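Local coordinates for putative diflavin flavoprotein A 3 (Synechocystis sp., PDB 6H0C) that probably passes electrons from NADH to oxygen, reducing it to water, this chain being its flavodiiron core with a metallo-beta-lactamase-like part and a flavodoxin-like part, at residues N133-L136 against H142-T145; C159-R164 against E218-Q223; N40-S45 against I167-K172; A222-P227 against L232-L237; G82-N87 against A111-K116. One frame throughout, in Å; residues are numbered along the deposited sequence.

From the N terminus, interaction 3 opens first, on strand 37-45, and closes only at 167-172. Its long loop holds two smaller ones in series. Interaction 5 joins residues 82-87 to helix 108-117, and interaction 1 then closes the hairpin of strands 135-137 and 143-148. Interaction 2 opens at 159-164, still inside that loop, but closes at 218-223, so interactions 2 and 3 cross. Interaction 4 shares Ala222 and Gln223 with interaction 2 and ends at the start of helix 237-253. Interactions 1, 2 and 4 build and cover the five-stranded sheet of the metallo-hydrolase part. Interaction 3 joins it to the seven-stranded sheet.

Interaction 1 of 5, residues N133-L136 against H142-T145; sequences NDHL and HELT
His135 and Leu136 pair with Thr145 and Leu144 in an antiparallel hairpin at the edge of the five-stranded sheet that ends in strand 135-137. Leu136 and Leu144 form the hydrogen-bonded pair. Leu136 N donates to Leu144 O at 3.0 Å. In return Leu144 N reaches Leu136 O at 2.8 Å. His135 and Thr145 form the non-hydrogen-bonded pair, and there the backbones meet through a CA-H...O contact from His135 CA to Leu144 O at 3.0 Å.

Their side chains lie side by side and point the same way. The His135 ring turns its edge to the threonine, and its ND1 makes a weak hydrogen bond to Thr145 OG1 at 2.8 Å, bent to 119°. Thr145 CG2 is anti to its backbone N (OG1 at chi1 -66°), which lays the methyl against Asn133 CA at 4.0 Å. Glu143 stretches its extended chain across His135, and OE2 stops 3.7 Å from His135 CB.

Leu136 and Leu144 point to the other side of the sheet. There they pack on Tyr78 and Ile80 of strand 78-80 in the facing sheet. A polar outer face and a leucine-lined inner face suit an edge hairpin of the alpha-beta/beta-alpha sandwich of metallo-beta-lactamases.

Interaction 2 of 5, residues C159-R164 against E218-Q223; sequences CTYDPR and EAYPAQ
Tyr220 is the first residue of 218-223 to meet Tyr161 of strand 158-162. Its CB sits over the centre of the Tyr161 ring, 3.8 Å from the centroid and 11° off the ring normal. This is a CH-pi contact. The Tyr220 ring runs on toward the CB end of Tyr161, and its CD1 comes within 3.5 Å of Tyr161 CD2. The two planes are 46° apart, so the rings meet obliquely.

Pro221 follows at the far end of the ring. Its CG lies 3.6 Å from Tyr161 OH, with the two side chains at about a right angle. Pro221 is also the centre of an inverse gamma turn, closed by a weak bond from Ala222 N to Tyr220 O at 2.8 Å. The turn bends the chain around the phenol.

Ala222 comes last. Its CB touches Tyr161 CE1 at 3.8 Å. Tyr161 can meet all three residues because its CG is anti to the backbone N (chi1 -178°), which sends the ring out toward the loop. The opposite face of the ring has Pro163 N near its rim. No hydrogen bond joins the two segments.

Tyr220 also packs on Thr145 and Ile147, while Ala222 reaches Leu168. The loop after helix 207-217 thus lies over the outer face of the sheet that holds strand 158-162, in the layered sandwich of the metallo-beta-lactamase fold.

Interaction 3 of 5, residues N40-S45 against I167-K172; sequences NSYLIS and ILFTDK
Tyr42 and Phe169 both have CG anti to the carbonyl carbon (chi1 -57° and -62°). These torsions, on strands that face each other across the interior, let the two side chains run in roughly opposite senses, one beside the other. The result is an edge-to-face, T-shaped pair. The edge of Phe169 points at a face of Tyr42, with centroids 5.2 Å apart and planes at 68°.

The touch is toward the CB end of the tyrosine ring. Phe169 CE1 lies 3.6 Å from Tyr42 CG and equally 3.6 Å from Tyr42 CB. Phe169 CD1 stands over the same face, a little closer to the ring centre. Beyond it, Phe169 CZ meets Ile44 CD1 at 4.2 Å, where the two side chains pass at a slant. Ile167 CG2, from the same strand as the phenylalanine, covers the centre of one Phe169 face, 3.8 Å above its plane. Phe52 also stacks with Phe169, and Ala226 touches both rings.

The contact joins strand 37-45 of one sheet to strand 167-171 of the other, in the interior of the metallo-hydrolase sandwich. Tyr42 OH is held by a hydrogen bond to Pro227 O, which ties down the far end of its ring.

Between the two segments themselves there is no hydrogen bond. Their cohesion is dispersion, with the weak attraction of ring C-H groups for a pi face, and the one buried hydroxyl of the pair is satisfied by a backbone carbonyl.

Interaction 4 of 5, residues A222-P227 against L232-L237; sequences AQTYAP and LVRYGL
Tyr225 and Val233 form a single antiparallel bridge, which lays the loop before helix 237-253 along edge strand 224-227 of a sheet of the metallo-beta-lactamase fold. Tyr225 N donates to Val233 O at 2.8 Å. Val233 N returns a nearly straight bond to Tyr225 O, 170° at the hydrogen.

The Tyr225 side chain can be followed outward. Its CB meets Val233 CB at 3.7 Å. Past CG, ring atom CD2 lies near Val233 CG1. The middle of the ring is covered on one face by Leu237, whose CG sits 3.8 Å from the centroid and 14° off the normal, a CH-pi contact. The leucine arrives at about a right angle to the tyrosine. At the tip, Tyr225 OH touches Leu237 CD2 at 3.8 Å and is hydrogen-bonded to Thr241 of the following helix. Phe174 also stacks with the ring.

Leu237 CD1 reaches further, to 3.3 Å from Gln223 C, so the first turn of the helix is packed tightly on the strand's start. Asp185 holds this bend through its carboxylate, which accepts from the backbone N-H groups of Arg234, Tyr235 and Gly236. Gly236 is the N-cap residue. A water donates to both Gln223 O and Arg234 O.

Arg234 is bent at chi3 (-69°), which brings its guanidinium side-on to Thr224. NE and NH2 both donate to Thr224 OG1, at 2.8 and 2.9 Å, and the oxygen lies in the guanidinium plane.

Interaction 5 of 5, residues G82-N87 against A111-K116; sequences GHVNAN and AQNLEK
Val84 and Leu114 mark the closest backbone approach, with CA atoms 6.9 Å apart. Residues 82-85 are loop, and Val84 is extended, before helix 86-98 begins. Residues 111-116 are helical throughout.

Val84 points its side chain at the helix. CG1, anti to the backbone N (chi1 169°), does the touching. It lies 3.9 Å from Leu114 CD1, where the two side chains meet at about a right angle. It is also 3.7 Å from Asn113 ND2. The valine and the asparagine run in roughly opposite senses, so the amide lies alongside the valine, toward its backbone. There Asn113 ND2 comes to 3.1 Å from Val84 O, but the angle is too poor for a hydrogen bond. Ala110 and Leu117 of the same helix also touch Val84, and Leu114 packs on Leu81 and Leu92.

This loop follows strand 78-80 and carries His83-Val84-Asn85-Ala86-Asn87-Arg88, at the place of the HxExDH motif that supplies iron ligands in canonical flavodiiron proteins. By sequence, Asn85, Asn87 and Arg88 appear to take the places of the Glu, the Asp and the last His, in keeping with the non-canonical residues of this core. While Val84 faces the helix, His83 and Asn85 turn away from it. His83 NE2 and Asn85 ND2 both hydrogen-bond a citrate, probably from the crystallisation liquor. His83 ND1 is bonded to Asp171 OD1.

Asn85 is the N-cap of helix 86-98, and its OD1 accepts a hydrogen bond from Arg88 N.

Interaction 1 of 5, residues N133-L136 against H142-T145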
# COMPACT_ATOMS: atom_id res chain seq x y z
N ASN A 133 -2.21 -13.17 16.00
CA ASN A 133 -1.72 -14.09 17.03
C ASN A 133 -1.72 -15.57 16.61
O ASN A 133 -1.50 -16.45 17.45
CB ASN A 133 -2.53 -13.92 18.32
CG ASN A 133 -2.41 -12.52 18.90
OD1 ASN A 133 -1.33 -11.92 18.89
ND2 ASN A 133 -3.52 -11.99 19.39
N ASP A 134 -1.94 -15.84 15.32
CA ASP A 134 -1.69 -17.17 14.77
C ASP A 134 -0.19 -17.41 14.70
O ASP A 134 0.60 -16.45 14.64
CB ASP A 134 -2.30 -17.34 13.38
CG ASP A 134 -3.77 -17.68 13.42
OD1 ASP A 134 -4.28 -18.00 14.52
OD2 ASP A 134 -4.41 -17.64 12.35
N HIS A 135 0.21 -18.68 14.68
CA HIS A 135 1.62 -19.03 14.63
C HIS A 135 1.94 -20.00 13.50
O HIS A 135 1.08 -20.74 13.03
CB HIS A 135 2.07 -19.64 15.96
CG HIS A 135 1.75 -18.79 17.16
ND1 HIS A 135 2.41 -17.61 17.43
CD2 HIS A 135 0.85 -18.96 18.15
CE1 HIS A 135 1.92 -17.09 18.54
NE2 HIS A 135 0.97 -17.88 18.99
N LEU A 136 3.20 -19.99 13.07
CA LEU A 136 3.72 -20.96 12.13
C LEU A 136 5.17 -21.28 12.53
O LEU A 136 6.04 -20.41 12.54
CB LEU A 136 3.65 -20.42 10.69
CG LEU A 136 4.04 -21.41 9.59
CD1 LEU A 136 2.98 -22.49 9.45
CD2 LEU A 136 4.28 -20.69 8.27
N HIS A 142 12.21 -20.49 15.26
CA HIS A 142 11.49 -19.57 14.37
C HIS A 142 10.00 -19.86 14.42
O HIS A 142 9.41 -20.33 13.44
CB HIS A 142 12.00 -19.69 12.92
CG HIS A 142 13.47 -19.46 12.76
ND1 HIS A 142 14.01 -18.21 12.53
CD2 HIS A 142 14.52 -20.32 12.78
CE1 HIS A 142 15.33 -18.31 12.43
NE2 HIS A 142 15.66 -19.58 12.57
N GLU A 143 9.38 -19.61 15.57
CA GLU A 143 7.93 -19.74 15.63
C GLU A 143 7.32 -18.39 15.36
O GLU A 143 7.21 -17.54 16.24
CB GLU A 143 7.44 -20.30 16.97
CG GLU A 143 5.96 -20.69 16.87
CD GLU A 143 5.42 -21.34 18.12
OE1 GLU A 143 6.18 -21.47 19.10
OE2 GLU A 143 4.23 -21.72 18.12
N LEU A 144 6.93 -18.20 14.10
CA LEU A 144 6.41 -16.94 13.62
C LEU A 144 5.05 -16.62 14.24
O LEU A 144 4.22 -17.51 14.43
CB LEU A 144 6.29 -16.97 12.10
CG LEU A 144 7.53 -17.44 11.35
CD1 LEU A 144 7.27 -17.44 9.83
CD2 LEU A 144 8.76 -16.60 11.70
N THR A 145 4.84 -15.35 14.57
CA THR A 145 3.53 -14.85 14.95
C THR A 145 3.05 -13.83 13.92
O THR A 145 3.82 -12.98 13.46
CB THR A 145 3.55 -14.21 16.36
OG1 THR A 145 3.84 -15.22 17.32
CG2 THR A 145 2.20 -13.59 16.69

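Interaction 2 of 5, residues C159-R164 against E218-Q223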
# COMPACT_ATOMS: atom_id res chain seq x y z
N CYS A 159 1.82 -8.39 8.81
CA CYS A 159 3.18 -8.36 9.35
C CYS A 159 3.48 -9.66 10.07
O CYS A 159 2.57 -10.36 10.52
CB CYS A 159 3.37 -7.18 10.30
SG CYS A 159 3.21 -5.54 9.53
N THR A 160 4.76 -9.98 10.22
CA THR A 160 5.20 -11.23 10.82
C THR A 160 6.36 -11.00 11.78
O THR A 160 7.30 -10.30 11.44
CB THR A 160 5.66 -12.24 9.75
OG1 THR A 160 4.67 -12.34 8.72
CG2 THR A 160 5.93 -13.61 10.37
N TYR A 161 6.31 -11.61 12.96
CA TYR A 161 7.40 -11.51 13.91
C TYR A 161 8.11 -12.84 14.07
O TYR A 161 7.46 -13.86 14.30
CB TYR A 161 6.90 -11.01 15.26
CG TYR A 161 8.01 -10.83 16.27
CD1 TYR A 161 9.01 -9.90 16.06
CD2 TYR A 161 8.05 -11.59 17.44
CE1 TYR A 161 10.03 -9.72 16.98
CE2 TYR A 161 9.06 -11.43 18.37
CZ TYR A 161 10.05 -10.48 18.13
OH TYR A 161 11.08 -10.30 19.04
N ASP A 162 9.43 -12.84 13.96
CA ASP A 162 10.25 -14.03 14.23
C ASP A 162 11.00 -13.83 15.54
O ASP A 162 11.97 -13.08 15.60
CB ASP A 162 11.23 -14.30 13.08
CG ASP A 162 12.02 -15.60 13.27
OD1 ASP A 162 11.95 -16.20 14.37
OD2 ASP A 162 12.72 -16.00 12.31
N PRO A 163 10.55 -14.51 16.61
CA PRO A 163 11.16 -14.32 17.92
C PRO A 163 12.60 -14.82 17.99
O PRO A 163 13.36 -14.35 18.83
CB PRO A 163 10.24 -15.13 18.85
CG PRO A 163 9.60 -16.14 17.97
CD PRO A 163 9.41 -15.45 16.65
N ARG A 164 12.98 -15.75 17.13
CA ARG A 164 14.35 -16.27 17.14
C ARG A 164 15.37 -15.19 16.76
O ARG A 164 16.46 -15.12 17.33
CB ARG A 164 14.48 -17.47 16.18
CG ARG A 164 15.90 -18.01 16.03
CD ARG A 164 16.46 -18.50 17.38
NE ARG A 164 17.84 -19.00 17.26
CZ ARG A 164 18.92 -18.26 17.47
NH1 ARG A 164 18.80 -16.98 17.81
NH2 ARG A 164 20.13 -18.79 17.34
N GLU A 218 3.89 -2.87 18.72
CA GLU A 218 4.58 -2.57 19.99
C GLU A 218 4.77 -3.81 20.87
O GLU A 218 5.72 -3.89 21.64
CB GLU A 218 3.79 -1.53 20.79
CG GLU A 218 4.17 -0.09 20.60
CD GLU A 218 3.52 0.81 21.65
OE1 GLU A 218 4.26 1.47 22.42
OE2 GLU A 218 2.27 0.86 21.72
N ALA A 219 3.87 -4.77 20.75
CA ALA A 219 3.88 -5.96 21.61
C ALA A 219 5.07 -6.87 21.32
O ALA A 219 5.38 -7.77 22.11
CB ALA A 219 2.58 -6.74 21.45
N TYR A 220 5.73 -6.66 20.20
CA TYR A 220 6.85 -7.50 19.80
C TYR A 220 8.15 -6.72 19.92
O TYR A 220 8.31 -5.65 19.32
CB TYR A 220 6.61 -8.04 18.38
CG TYR A 220 5.25 -8.70 18.29
CD1 TYR A 220 5.08 -10.04 18.61
CD2 TYR A 220 4.12 -7.95 17.96
CE1 TYR A 220 3.83 -10.63 18.57
CE2 TYR A 220 2.87 -8.54 17.92
CZ TYR A 220 2.72 -9.88 18.23
OH TYR A 220 1.47 -10.46 18.18
N PRO A 221 9.07 -7.24 20.74
CA PRO A 221 10.35 -6.58 21.06
C PRO A 221 11.37 -6.65 19.92
O PRO A 221 12.51 -7.05 20.16
CB PRO A 221 10.83 -7.36 22.29
CG PRO A 221 10.24 -8.72 22.11
CD PRO A 221 8.89 -8.49 21.49
N ALA A 222 10.97 -6.27 18.71
CA ALA A 222 11.83 -6.39 17.54
C ALA A 222 13.05 -5.49 17.62
O ALA A 222 12.98 -4.38 18.13
CB ALA A 222 11.03 -6.08 16.27
N GLN A 223 14.18 -5.98 17.12
CA GLN A 223 15.40 -5.19 17.03
C GLN A 223 15.71 -4.78 15.59
O GLN A 223 16.64 -4.01 15.33
CB GLN A 223 16.57 -5.98 17.61
CG GLN A 223 16.37 -6.39 19.06
CD GLN A 223 16.40 -5.21 20.01
OE1 GLN A 223 15.40 -4.90 20.66
NE2 GLN A 223 17.55 -4.56 20.10

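Interaction 3 of 5, residues N40-S45 against I167-K172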
# COMPACT_ATOMS: atom_id res chain seq x y z
N ASN A 40 12.11 -6.09 -1.43
CA ASN A 40 12.81 -7.03 -0.57
C ASN A 40 12.05 -8.34 -0.32
O ASN A 40 10.91 -8.33 0.13
CB ASN A 40 13.13 -6.35 0.77
CG ASN A 40 13.97 -5.10 0.59
OD1 ASN A 40 14.74 -4.99 -0.36
ND2 ASN A 40 13.82 -4.14 1.51
N SER A 41 12.70 -9.46 -0.62
CA SER A 41 12.19 -10.79 -0.29
C SER A 41 13.07 -11.42 0.78
O SER A 41 14.27 -11.16 0.82
CB SER A 41 12.16 -11.69 -1.52
OG SER A 41 11.64 -11.01 -2.65
N TYR A 42 12.49 -12.25 1.64
CA TYR A 42 13.25 -12.85 2.74
C TYR A 42 13.09 -14.37 2.78
O TYR A 42 12.01 -14.91 2.56
CB TYR A 42 12.81 -12.25 4.08
CG TYR A 42 12.95 -10.74 4.12
CD1 TYR A 42 11.91 -9.91 3.70
CD2 TYR A 42 14.14 -10.14 4.55
CE1 TYR A 42 12.03 -8.53 3.73
CE2 TYR A 42 14.27 -8.75 4.58
CZ TYR A 42 13.21 -7.95 4.16
OH TYR A 42 13.32 -6.58 4.19
N LEU A 43 14.19 -15.05 3.06
CA LEU A 43 14.19 -16.49 3.16
C LEU A 43 14.61 -16.94 4.55
O LEU A 43 15.73 -16.64 5.00
CB LEU A 43 15.11 -17.09 2.10
CG LEU A 43 15.10 -18.61 1.99
CD1 LEU A 43 13.76 -19.08 1.47
CD2 LEU A 43 16.22 -19.04 1.07
N ILE A 44 13.71 -17.62 5.25
CA ILE A 44 14.07 -18.31 6.48
C ILE A 44 14.16 -19.79 6.16
O ILE A 44 13.19 -20.43 5.75
CB ILE A 44 13.06 -18.11 7.61
CG1 ILE A 44 12.85 -16.63 7.91
CG2 ILE A 44 13.54 -18.82 8.88
CD1 ILE A 44 11.80 -16.37 8.98
N SER A 45 15.34 -20.35 6.35
CA SER A 45 15.56 -21.74 6.03
C SER A 45 15.94 -22.52 7.28
O SER A 45 17.11 -22.58 7.65
CB SER A 45 16.63 -21.87 4.96
OG SER A 45 16.71 -23.20 4.50
N ILE A 167 13.29 -10.19 14.38
CA ILE A 167 12.94 -9.42 13.20
C ILE A 167 11.43 -9.34 13.07
O ILE A 167 10.72 -10.34 13.18
CB ILE A 167 13.51 -10.05 11.91
CG1 ILE A 167 15.04 -10.09 11.98
CG2 ILE A 167 13.04 -9.26 10.69
CD1 ILE A 167 15.66 -10.88 10.82
N LEU A 168 10.94 -8.12 12.87
CA LEU A 168 9.56 -7.89 12.47
C LEU A 168 9.54 -7.65 10.96
O LEU A 168 10.18 -6.72 10.46
CB LEU A 168 8.98 -6.69 13.23
CG LEU A 168 7.48 -6.45 13.19
CD1 LEU A 168 6.74 -7.62 13.84
CD2 LEU A 168 7.17 -5.15 13.90
N PHE A 169 8.85 -8.51 10.23
CA PHE A 169 8.68 -8.31 8.80
C PHE A 169 7.50 -7.39 8.60
O PHE A 169 6.36 -7.77 8.86
CB PHE A 169 8.50 -9.66 8.09
CG PHE A 169 9.69 -10.56 8.23
CD1 PHE A 169 10.74 -10.50 7.33
CD2 PHE A 169 9.78 -11.45 9.30
CE1 PHE A 169 11.85 -11.32 7.47
CE2 PHE A 169 10.89 -12.27 9.45
CZ PHE A 169 11.93 -12.21 8.54
N THR A 170 7.77 -6.16 8.16
CA THR A 170 6.79 -5.08 8.22
C THR A 170 6.15 -4.71 6.89
O THR A 170 5.32 -3.80 6.84
CB THR A 170 7.42 -3.78 8.80
OG1 THR A 170 8.51 -3.37 7.97
CG2 THR A 170 7.92 -4.01 10.23
N ASP A 171 6.53 -5.40 5.82
CA ASP A 171 5.91 -5.18 4.51
C ASP A 171 5.97 -3.68 4.18
O ASP A 171 7.06 -3.09 4.20
CB ASP A 171 4.46 -5.73 4.51
CG ASP A 171 3.83 -5.77 3.10
OD1 ASP A 171 4.25 -6.58 2.25
OD2 ASP A 171 2.87 -5.00 2.86
N LYS A 172 4.83 -3.05 3.93
CA LYS A 172 4.83 -1.67 3.48
C LYS A 172 5.13 -0.67 4.59
O LYS A 172 5.40 0.50 4.31
CB LYS A 172 3.50 -1.33 2.81
CG LYS A 172 3.31 -2.03 1.47
CD LYS A 172 4.11 -1.33 0.36
CE LYS A 172 4.03 -2.13 -0.95
NZ LYS A 172 4.58 -1.37 -2.12

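Interaction 4 of 5, residues A222-P227 against L232-L237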
# COMPACT_ATOMS: atom_id res chain seq x y z
N ALA A 222 10.97 -6.27 18.71
CA ALA A 222 11.83 -6.39 17.54
C ALA A 222 13.05 -5.49 17.62
O ALA A 222 12.98 -4.38 18.13
CB ALA A 222 11.03 -6.08 16.27
N GLN A 223 14.18 -5.98 17.12
CA GLN A 223 15.40 -5.19 17.03
C GLN A 223 15.71 -4.78 15.59
O GLN A 223 16.64 -4.01 15.33
CB GLN A 223 16.57 -5.98 17.61
CG GLN A 223 16.37 -6.39 19.06
CD GLN A 223 16.40 -5.21 20.01
OE1 GLN A 223 15.40 -4.90 20.66
NE2 GLN A 223 17.55 -4.56 20.10
N THR A 224 14.92 -5.32 14.65
CA THR A 224 15.06 -5.01 13.23
C THR A 224 13.68 -4.98 12.59
O THR A 224 12.87 -5.86 12.87
CB THR A 224 15.94 -6.05 12.48
OG1 THR A 224 17.22 -6.16 13.12
CG2 THR A 224 16.13 -5.67 11.01
N TYR A 225 13.41 -3.98 11.77
CA TYR A 225 12.29 -4.04 10.84
C TYR A 225 12.80 -4.51 9.49
O TYR A 225 13.80 -3.98 8.99
CB TYR A 225 11.60 -2.69 10.67
CG TYR A 225 10.99 -2.07 11.92
CD1 TYR A 225 10.49 -2.86 12.95
CD2 TYR A 225 10.90 -0.69 12.03
CE1 TYR A 225 9.92 -2.26 14.08
CE2 TYR A 225 10.34 -0.10 13.15
CZ TYR A 225 9.85 -0.87 14.16
OH TYR A 225 9.29 -0.23 15.25
N ALA A 226 12.13 -5.48 8.90
CA ALA A 226 12.48 -5.94 7.56
C ALA A 226 11.36 -5.57 6.61
O ALA A 226 10.38 -6.32 6.49
CB ALA A 226 12.73 -7.44 7.56
N PRO A 227 11.47 -4.41 5.94
CA PRO A 227 10.38 -3.82 5.17
C PRO A 227 10.38 -4.24 3.70
O PRO A 227 11.35 -4.86 3.24
CB PRO A 227 10.65 -2.32 5.29
CG PRO A 227 12.18 -2.25 5.32
CD PRO A 227 12.67 -3.55 5.95
N LEU A 232 17.21 -2.57 5.41
CA LEU A 232 16.61 -3.07 6.63
C LEU A 232 16.77 -2.01 7.71
O LEU A 232 17.73 -1.23 7.69
CB LEU A 232 17.24 -4.40 7.05
CG LEU A 232 16.70 -5.60 6.25
CD1 LEU A 232 17.31 -5.64 4.85
CD2 LEU A 232 16.93 -6.90 6.99
N VAL A 233 15.83 -1.96 8.64
CA VAL A 233 15.81 -0.92 9.66
C VAL A 233 16.33 -1.48 10.97
O VAL A 233 15.60 -2.16 11.71
CB VAL A 233 14.38 -0.35 9.85
CG1 VAL A 233 14.43 0.89 10.75
CG2 VAL A 233 13.75 -0.02 8.50
N ARG A 234 17.60 -1.20 11.26
CA ARG A 234 18.19 -1.62 12.53
C ARG A 234 18.70 -0.42 13.33
O ARG A 234 18.32 -0.21 14.49
CB ARG A 234 19.32 -2.62 12.29
CG ARG A 234 19.99 -3.08 13.59
CD ARG A 234 20.81 -4.33 13.36
NE ARG A 234 19.96 -5.48 13.06
CZ ARG A 234 20.41 -6.60 12.49
NH1 ARG A 234 21.69 -6.71 12.16
NH2 ARG A 234 19.57 -7.61 12.25
N TYR A 235 19.54 0.37 12.70
CA TYR A 235 20.15 1.50 13.36
C TYR A 235 19.18 2.66 13.53
O TYR A 235 19.30 3.43 14.48
CB TYR A 235 21.39 1.94 12.58
CG TYR A 235 22.36 0.81 12.44
CD1 TYR A 235 23.13 0.40 13.52
CD2 TYR A 235 22.50 0.12 11.24
CE1 TYR A 235 24.02 -0.64 13.42
CE2 TYR A 235 23.39 -0.93 11.13
CZ TYR A 235 24.15 -1.30 12.22
OH TYR A 235 25.05 -2.34 12.13
N GLY A 236 18.21 2.77 12.63
CA GLY A 236 17.23 3.84 12.71
C GLY A 236 15.88 3.42 13.28
O GLY A 236 14.92 4.19 13.22
N LEU A 237 15.83 2.22 13.85
CA LEU A 237 14.55 1.63 14.27
C LEU A 237 13.81 2.50 15.29
O LEU A 237 12.66 2.89 15.05
CB LEU A 237 14.78 0.22 14.83
CG LEU A 237 13.52 -0.63 15.08
CD1 LEU A 237 13.82 -2.12 15.04
CD2 LEU A 237 12.87 -0.26 16.42
O HOH W 1 17.57 -1.90 16.79

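Interaction 5 of 5, residues G82-N87 against A111-K116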
# COMPACT_ATOMS: atom_id res chain seq x y z
N GLY A 82 3.12 -10.54 2.51
CA GLY A 82 2.83 -9.39 3.36
C GLY A 82 1.73 -8.52 2.77
O GLY A 82 1.12 -7.71 3.48
N HIS A 83 1.49 -8.68 1.47
CA HIS A 83 0.41 -7.99 0.76
C HIS A 83 0.28 -8.62 -0.61
O HIS A 83 1.17 -9.36 -1.04
CB HIS A 83 0.67 -6.49 0.64
CG HIS A 83 1.71 -6.14 -0.38
ND1 HIS A 83 3.06 -6.27 -0.15
CD2 HIS A 83 1.59 -5.66 -1.64
CE1 HIS A 83 3.73 -5.89 -1.22
NE2 HIS A 83 2.86 -5.51 -2.14
N VAL A 84 -0.83 -8.35 -1.29
CA VAL A 84 -1.13 -9.01 -2.55
C VAL A 84 -1.73 -8.05 -3.57
O VAL A 84 -2.53 -7.19 -3.22
CB VAL A 84 -2.12 -10.19 -2.34
CG1 VAL A 84 -2.64 -10.71 -3.66
CG2 VAL A 84 -1.45 -11.31 -1.58
N ASN A 85 -1.32 -8.21 -4.82
CA ASN A 85 -1.97 -7.56 -5.95
C ASN A 85 -1.61 -8.28 -7.25
O ASN A 85 -0.81 -9.23 -7.24
CB ASN A 85 -1.59 -6.07 -6.03
CG ASN A 85 -0.09 -5.84 -6.03
OD1 ASN A 85 0.63 -6.36 -6.89
ND2 ASN A 85 0.38 -5.05 -5.07
N ALA A 86 -2.18 -7.84 -8.37
CA ALA A 86 -2.00 -8.52 -9.65
C ALA A 86 -0.54 -8.55 -10.09
O ALA A 86 -0.08 -9.51 -10.70
CB ALA A 86 -2.84 -7.83 -10.73
N ASN A 87 0.18 -7.49 -9.75
CA ASN A 87 1.58 -7.36 -10.11
C ASN A 87 2.41 -8.45 -9.40
O ASN A 87 3.16 -9.19 -10.04
CB ASN A 87 2.08 -5.95 -9.76
CG ASN A 87 3.41 -5.61 -10.41
OD1 ASN A 87 4.45 -6.17 -10.06
ND2 ASN A 87 3.38 -4.66 -11.34
N ALA A 111 -6.13 -13.50 0.89
CA ALA A 111 -6.60 -14.77 0.35
C ALA A 111 -7.76 -14.57 -0.63
O ALA A 111 -7.78 -15.15 -1.71
CB ALA A 111 -7.01 -15.70 1.47
N GLN A 112 -8.72 -13.73 -0.24
CA GLN A 112 -9.85 -13.41 -1.10
C GLN A 112 -9.39 -12.76 -2.40
O GLN A 112 -9.85 -13.11 -3.49
CB GLN A 112 -10.83 -12.50 -0.37
CG GLN A 112 -11.48 -13.14 0.82
CD GLN A 112 -12.12 -12.14 1.75
OE1 GLN A 112 -11.97 -10.93 1.58
NE2 GLN A 112 -12.83 -12.64 2.75
N ASN A 113 -8.45 -11.82 -2.28
CA ASN A 113 -7.86 -11.15 -3.43
C ASN A 113 -7.17 -12.16 -4.37
O ASN A 113 -7.46 -12.22 -5.58
CB ASN A 113 -6.86 -10.09 -2.94
CG ASN A 113 -6.41 -9.15 -4.04
OD1 ASN A 113 -6.95 -9.17 -5.15
ND2 ASN A 113 -5.42 -8.31 -3.73
N LEU A 114 -6.29 -12.97 -3.79
CA LEU A 114 -5.49 -13.94 -4.52
C LEU A 114 -6.35 -14.97 -5.26
O LEU A 114 -6.00 -15.41 -6.36
CB LEU A 114 -4.54 -14.64 -3.56
CG LEU A 114 -3.29 -15.33 -4.11
CD1 LEU A 114 -2.46 -14.36 -4.91
CD2 LEU A 114 -2.49 -15.93 -2.97
N GLU A 115 -7.47 -15.35 -4.66
CA GLU A 115 -8.37 -16.31 -5.29
C GLU A 115 -8.94 -15.72 -6.57
O GLU A 115 -9.03 -16.41 -7.59
CB GLU A 115 -9.49 -16.71 -4.32
CG GLU A 115 -9.00 -17.59 -3.15
CD GLU A 115 -10.07 -17.87 -2.10
OE1 GLU A 115 -9.71 -18.35 -1.00
OE2 GLU A 115 -11.27 -17.62 -2.37
N LYS A 116 -9.31 -14.45 -6.55
CA LYS A 116 -9.76 -13.81 -7.78
C LYS A 116 -8.58 -13.68 -8.75
O LYS A 116 -8.67 -14.12 -9.88
CB LYS A 116 -10.39 -12.45 -7.50
CG LYS A 116 -11.68 -12.54 -6.68
CD LYS A 116 -12.44 -11.22 -6.62
CE LYS A 116 -11.65 -10.14 -5.90
NZ LYS A 116 -11.57 -10.36 -4.42